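Local coordinates for tyrosine-protein phosphatase YwqE (Bacillus subtilis, PDB 3QY7), which removes phosphate from phosphotyrosine in the proteins YwqD, YwqF and Ssb as a manganese-dependent, PHP-like tyrosine phosphatase, at residues I2-H7 and F190-A195; I34-A39 and H74-Q79. One frame throughout, in Å; residues are numbered along the deposited sequence.

Contact 1. Residues I2-H7 and F190-A195; sequences IDIHCH and FVASDA. With FE (Fe (III) ion), chain C.
H5, H7 and D194 converge on one iron(III) ion where the first and last strands of the PHP-type TIM barrel, 2-3 and 190-192, run side by side. The tight part of the contact is polar. The carboxylate of D3 grips S193 with both oxygens, each through its syn lone pair: OD1 takes the backbone N of S193 in a nearly straight bond (169°), and OD2 accepts from S193 OG at 2.6 Å. S193 OG in turn accepts from the N of A195, an ST turn that shapes the chain around D194. The N of D194 reaches H5 O from above the carbonyl plane, and the N of H7 bonds to A195 O. D194 CG, anti to its backbone N (chi1 -160°), lies over one face of the H5 ring, with D194 CB 4.0 Å from the centroid, and D194 OD1 binds the iron at 2.2 Å. Q161 and D13 hold ND1 of H5 and H7, leaving each NE2 to the metal, which E80 also binds.

Toward F190 the strands are joined more loosely. Water 1 bridges them, donating to I2 O and V191 O and accepting from I4 N, while I4 CD1 sits over one face of the F190 ring, 3.6 Å from F190 CG. At the iron end, water 2 lies 1.9 Å from the metal and donates to D194 OD2 at 2.6 Å.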
loop_
_atom_site.group_PDB
_atom_site.type_symbol
_atom_site.label_atom_id
_atom_site.label_comp_id
_atom_site.label_asym_id
_atom_site.label_seq_id
_atom_site.Cartn_x
_atom_site.Cartn_y
_atom_site.Cartn_z
ATOM N N ILE A 2 7.473 1.878 8.926
ATOM C CA ILE A 2 7.647 1.736 7.482
ATOM C C ILE A 2 6.306 1.965 6.810
ATOM O O ILE A 2 5.308 1.374 7.211
ATOM C CB ILE A 2 8.137 0.323 7.169
ATOM C CG1 ILE A 2 9.506 0.092 7.820
ATOM C CG2 ILE A 2 8.202 0.059 5.659
ATOM C CD1 ILE A 2 9.813 -1.360 7.959
ATOM N N ASP A 3 6.297 2.816 5.788
ATOM C CA ASP A 3 5.090 3.105 4.994
ATOM C C ASP A 3 5.250 2.384 3.668
ATOM O O ASP A 3 6.193 2.658 2.934
ATOM C CB ASP A 3 4.987 4.622 4.792
ATOM C CG ASP A 3 3.668 5.059 4.175
ATOM O OD1 ASP A 3 2.648 4.374 4.399
ATOM O OD2 ASP A 3 3.667 6.098 3.473
ATOM N N ILE A 4 4.344 1.447 3.374
ATOM C CA ILE A 4 4.528 0.557 2.217
ATOM C C ILE A 4 3.839 0.999 0.923
ATOM O O ILE A 4 3.917 0.295 -0.086
ATOM C CB ILE A 4 4.142 -0.922 2.524
ATOM C CG1 ILE A 4 2.630 -1.096 2.745
ATOM C CG2 ILE A 4 4.941 -1.430 3.708
ATOM C CD1 ILE A 4 2.151 -2.519 2.397
ATOM N N HIS A 5 3.126 2.128 0.971
ATOM C CA HIS A 5 2.366 2.631 -0.186
ATOM C C HIS A 5 2.362 4.155 -0.103
ATOM O O HIS A 5 1.804 4.720 0.830
ATOM C CB HIS A 5 0.941 2.041 -0.136
ATOM C CG HIS A 5 0.043 2.435 -1.276
ATOM N ND1 HIS A 5 -1.116 1.743 -1.545
ATOM C CD2 HIS A 5 0.135 3.399 -2.225
ATOM C CE1 HIS A 5 -1.723 2.288 -2.590
ATOM N NE2 HIS A 5 -0.981 3.285 -3.028
ATOM N N CYS A 6 3.012 4.816 -1.059
ATOM C CA CYS A 6 3.209 6.265 -0.965
ATOM C C CYS A 6 3.626 6.832 -2.313
ATOM O O CYS A 6 4.461 6.256 -3.016
ATOM C CB CYS A 6 4.285 6.561 0.078
ATOM S SG CYS A 6 4.338 8.290 0.574
ATOM N N HIS A 7 3.033 7.961 -2.681
ATOM C CA HIS A 7 3.302 8.572 -3.965
ATOM C C HIS A 7 4.151 9.810 -3.765
ATOM O O HIS A 7 3.784 10.935 -4.136
ATOM C CB HIS A 7 1.971 8.820 -4.684
ATOM C CG HIS A 7 1.198 7.563 -4.905
ATOM N ND1 HIS A 7 1.268 6.852 -6.084
ATOM C CD2 HIS A 7 0.407 6.845 -4.075
ATOM C CE1 HIS A 7 0.503 5.777 -5.982
ATOM N NE2 HIS A 7 -0.017 5.738 -4.771
ATOM N N PHE A 190 -1.765 -4.677 6.565
ATOM C CA PHE A 190 -0.905 -3.485 6.607
ATOM C C PHE A 190 -1.772 -2.228 6.682
ATOM O O PHE A 190 -2.908 -2.217 6.182
ATOM C CB PHE A 190 -0.066 -3.339 5.322
ATOM C CG PHE A 190 0.703 -4.562 4.927
ATOM C CD1 PHE A 190 1.954 -4.831 5.486
ATOM C CD2 PHE A 190 0.205 -5.414 3.943
ATOM C CE1 PHE A 190 2.682 -5.950 5.098
ATOM C CE2 PHE A 190 0.939 -6.545 3.539
ATOM C CZ PHE A 190 2.173 -6.811 4.108
ATOM N N VAL A 191 -1.231 -1.167 7.276
ATOM C CA VAL A 191 -1.826 0.156 7.179
ATOM C C VAL A 191 -0.773 1.053 6.530
ATOM O O VAL A 191 0.416 0.999 6.899
ATOM C CB VAL A 191 -2.207 0.719 8.570
ATOM C CG1 VAL A 191 -3.013 1.998 8.408
ATOM C CG2 VAL A 191 -2.967 -0.320 9.403
ATOM N N ALA A 192 -1.175 1.831 5.536
ATOM C CA ALA A 192 -0.227 2.678 4.830
ATOM C C ALA A 192 -0.885 3.968 4.372
ATOM O O ALA A 192 -2.113 4.042 4.250
ATOM C CB ALA A 192 0.409 1.918 3.625
ATOM N N SER A 193 -0.056 4.970 4.100
ATOM C CA SER A 193 -0.552 6.316 3.803
ATOM C C SER A 193 -1.256 6.475 2.476
ATOM O O SER A 193 -2.266 7.185 2.401
ATOM C CB SER A 193 0.586 7.348 3.857
ATOM O OG SER A 193 1.468 7.201 2.741
ATOM N N ASP A 194 -0.675 5.902 1.412
ATOM C CA ASP A 194 -1.095 6.223 0.071
ATOM C C ASP A 194 -1.051 7.760 -0.097
ATOM O O ASP A 194 -1.893 8.353 -0.780
ATOM C CB ASP A 194 -2.509 5.674 -0.161
ATOM C CG ASP A 194 -2.849 5.527 -1.613
ATOM O OD1 ASP A 194 -2.027 5.872 -2.501
ATOM O OD2 ASP A 194 -3.972 5.039 -1.870
ATOM N N ALA A 195 -0.085 8.408 0.546
ATOM C CA ALA A 195 0.032 9.864 0.460
ATOM C C ALA A 195 0.302 10.368 -0.951
ATOM O O ALA A 195 1.111 9.792 -1.689
ATOM C CB ALA A 195 1.129 10.379 1.420
HETATM FE FE FE C . -1.832 4.691 -4.383
HETATM O O HOH W 1 2.911 0.682 5.777
HETATM O O HOH W 2 -3.590 4.058 -4.230
#

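Contact 2. Residues I34-A39 and H74-Q79; sequences IRTIIA and HVLPGQ
Four backbone hydrogen bonds tie I34-A39 to H74-Q79, passing alternately from one strand to the other. The N of H74 donates to R35 O, and H74 O receives the N of I37. The same alternation then repeats, L76 N bonding to I37 O at 2.8 Å and A39 N to L76 O at 2.8 Å. The L76-I37 bond is nearly straight (171°), whereas the one from A39 is more bent (145°). The same carbonyl oxygens also receive weaker CA-H...O contacts: T36 CA approaches H74 O, and V75 CA lies 3.3 Å from I37 O.

This is parallel beta pairing, with T36 opposite H74, I37 opposite V75 and I38 opposite L76; the strand axes are 4.7 Å apart and cross at -21°. Strands 36-38 and 74-76 are successive strands of the TIM barrel, connected by a right-handed beta-alpha-beta crossover through helix 52-68.

On the face carrying T36, I38, H74 and L76, T36 CG2 stands anti to its backbone N, beside the carbonyl carbon, and meets L76 CD1 at 3.8 Å, the two side chains crossing obliquely. Further along, I38 CG2 rests 3.5 Å from P77 O and also approaches G78 CA. I37 and V75 point to the other face, where I37 packs on A29 of helix 19-31, and L62 and L66 of helix 52-68 pack on V75. Here V75 CG1, likewise anti to its backbone N (chi1 -176°), extends forward along the strand to touch A39 CB at 3.7 Å.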
loop_
_atom_site.group_PDB
_atom_site.type_symbol
_atom_site.label_atom_id
_atom_site.label_comp_id
_atom_site.label_asym_id
_atom_site.label_seq_id
_atom_site.Cartn_x
_atom_site.Cartn_y
_atom_site.Cartn_z
ATOM N N ILE A 34 7.408 7.978 10.685
ATOM C CA ILE A 34 7.865 7.140 9.579
ATOM C C ILE A 34 9.342 7.418 9.287
ATOM O O ILE A 34 9.729 8.585 9.167
ATOM C CB ILE A 34 6.980 7.384 8.328
ATOM C CG1 ILE A 34 5.511 7.036 8.651
ATOM C CG2 ILE A 34 7.528 6.634 7.107
ATOM C CD1 ILE A 34 4.471 7.576 7.645
ATOM N N ARG A 35 10.158 6.359 9.204
ATOM C CA ARG A 35 11.591 6.498 8.888
ATOM C C ARG A 35 11.905 5.945 7.507
ATOM O O ARG A 35 12.946 6.255 6.925
ATOM C CB ARG A 35 12.491 5.746 9.894
ATOM C CG ARG A 35 11.994 5.629 11.329
ATOM C CD ARG A 35 11.685 6.959 11.984
ATOM N NE ARG A 35 12.876 7.749 12.291
ATOM C CZ ARG A 35 13.213 8.885 11.680
ATOM N NH1 ARG A 35 12.457 9.385 10.705
ATOM N NH2 ARG A 35 14.313 9.526 12.058
ATOM N N THR A 36 11.009 5.101 7.000
ATOM C CA THR A 36 11.273 4.392 5.763
ATOM C C THR A 36 9.993 4.385 4.945
ATOM O O THR A 36 8.943 4.032 5.478
ATOM C CB THR A 36 11.712 2.945 6.031
ATOM O OG1 THR A 36 12.786 2.935 6.995
ATOM C CG2 THR A 36 12.163 2.263 4.734
ATOM N N ILE A 37 10.089 4.769 3.670
ATOM C CA ILE A 37 8.947 4.744 2.762
ATOM C C ILE A 37 9.286 3.872 1.582
ATOM O O ILE A 37 10.341 4.033 0.976
ATOM C CB ILE A 37 8.573 6.164 2.254
ATOM C CG1 ILE A 37 7.985 6.977 3.414
ATOM C CG2 ILE A 37 7.583 6.049 1.063
ATOM C CD1 ILE A 37 7.639 8.422 3.092
ATOM N N ILE A 38 8.397 2.939 1.248
ATOM C CA ILE A 38 8.528 2.285 -0.041
ATOM C C ILE A 38 7.729 3.130 -1.038
ATOM O O ILE A 38 6.494 3.199 -0.955
ATOM C CB ILE A 38 8.018 0.838 -0.039
ATOM C CG1 ILE A 38 8.702 0.038 1.071
ATOM C CG2 ILE A 38 8.259 0.202 -1.405
ATOM C CD1 ILE A 38 8.154 -1.426 1.218
ATOM N N ALA A 39 8.428 3.806 -1.938
ATOM C CA ALA A 39 7.730 4.604 -2.960
ATOM C C ALA A 39 7.027 3.656 -3.892
ATOM O O ALA A 39 7.609 2.653 -4.324
ATOM C CB ALA A 39 8.679 5.472 -3.717
ATOM N N HIS A 74 14.304 7.371 4.546
ATOM C CA HIS A 74 14.888 6.562 3.466
ATOM C C HIS A 74 13.779 6.043 2.566
ATOM O O HIS A 74 12.812 5.444 3.048
ATOM C CB HIS A 74 15.690 5.413 4.097
ATOM C CG HIS A 74 16.403 4.507 3.131
ATOM N ND1 HIS A 74 16.958 4.929 1.940
ATOM C CD2 HIS A 74 16.734 3.199 3.248
ATOM C CE1 HIS A 74 17.552 3.911 1.346
ATOM N NE2 HIS A 74 17.440 2.852 2.123
ATOM N N VAL A 75 13.913 6.323 1.269
ATOM C CA VAL A 75 12.955 5.905 0.251
ATOM C C VAL A 75 13.502 4.680 -0.497
ATOM O O VAL A 75 14.633 4.692 -1.011
ATOM C CB VAL A 75 12.654 7.057 -0.739
ATOM C CG1 VAL A 75 11.579 6.628 -1.725
ATOM C CG2 VAL A 75 12.183 8.286 0.032
ATOM N N LEU A 76 12.687 3.623 -0.525
ATOM C CA LEU A 76 12.993 2.392 -1.241
ATOM C C LEU A 76 12.071 2.226 -2.466
ATOM O O LEU A 76 10.988 2.826 -2.529
ATOM C CB LEU A 76 12.856 1.199 -0.295
ATOM C CG LEU A 76 13.924 1.207 0.804
ATOM C CD1 LEU A 76 13.554 0.199 1.861
ATOM C CD2 LEU A 76 15.299 0.909 0.222
ATOM N N PRO A 77 12.491 1.418 -3.451
ATOM C CA PRO A 77 11.721 1.335 -4.688
ATOM C C PRO A 77 10.547 0.348 -4.622
ATOM O O PRO A 77 10.605 -0.644 -3.888
ATOM C CB PRO A 77 12.770 0.873 -5.709
ATOM C CG PRO A 77 13.669 0.004 -4.903
ATOM C CD PRO A 77 13.769 0.686 -3.552
ATOM N N GLY A 78 9.500 0.641 -5.405
ATOM C CA GLY A 78 8.315 -0.193 -5.531
ATOM C C GLY A 78 7.418 0.414 -6.603
ATOM O O GLY A 78 7.805 1.360 -7.273
ATOM N N GLN A 79 6.221 -0.147 -6.744
ATOM C CA GLN A 79 5.215 0.360 -7.685
ATOM C C GLN A 79 3.836 0.013 -7.161
ATOM O O GLN A 79 3.650 -0.988 -6.467
ATOM C CB GLN A 79 5.366 -0.321 -9.063
ATOM C CG GLN A 79 6.382 0.309 -9.979
ATOM C CD GLN A 79 6.495 -0.447 -11.295
ATOM O OE1 GLN A 79 6.266 -1.651 -11.356
ATOM N NE2 GLN A 79 6.861 0.273 -12.352
#

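In the fold
The centres of contacts 1 and 2 lie about 9 Å apart. Contact 2 lies inside the three-stranded parallel sheet 2-3, 36-38, 74-76, and contact 1 joins its first strand to strand 190-192, the end of the five-stranded parallel sheet, which closes the barrel. D3 joins the two contacts, its N and O pairing with T36 O and I38 N, while C6 CB packs on I37 CG2. Along the chain, contact 2 is nested within the long loop that contact 1 closes. Contact 1 carries iron ligands; contact 2 continues the wall around the barrel, and its second segment runs directly into E80, which binds both irons.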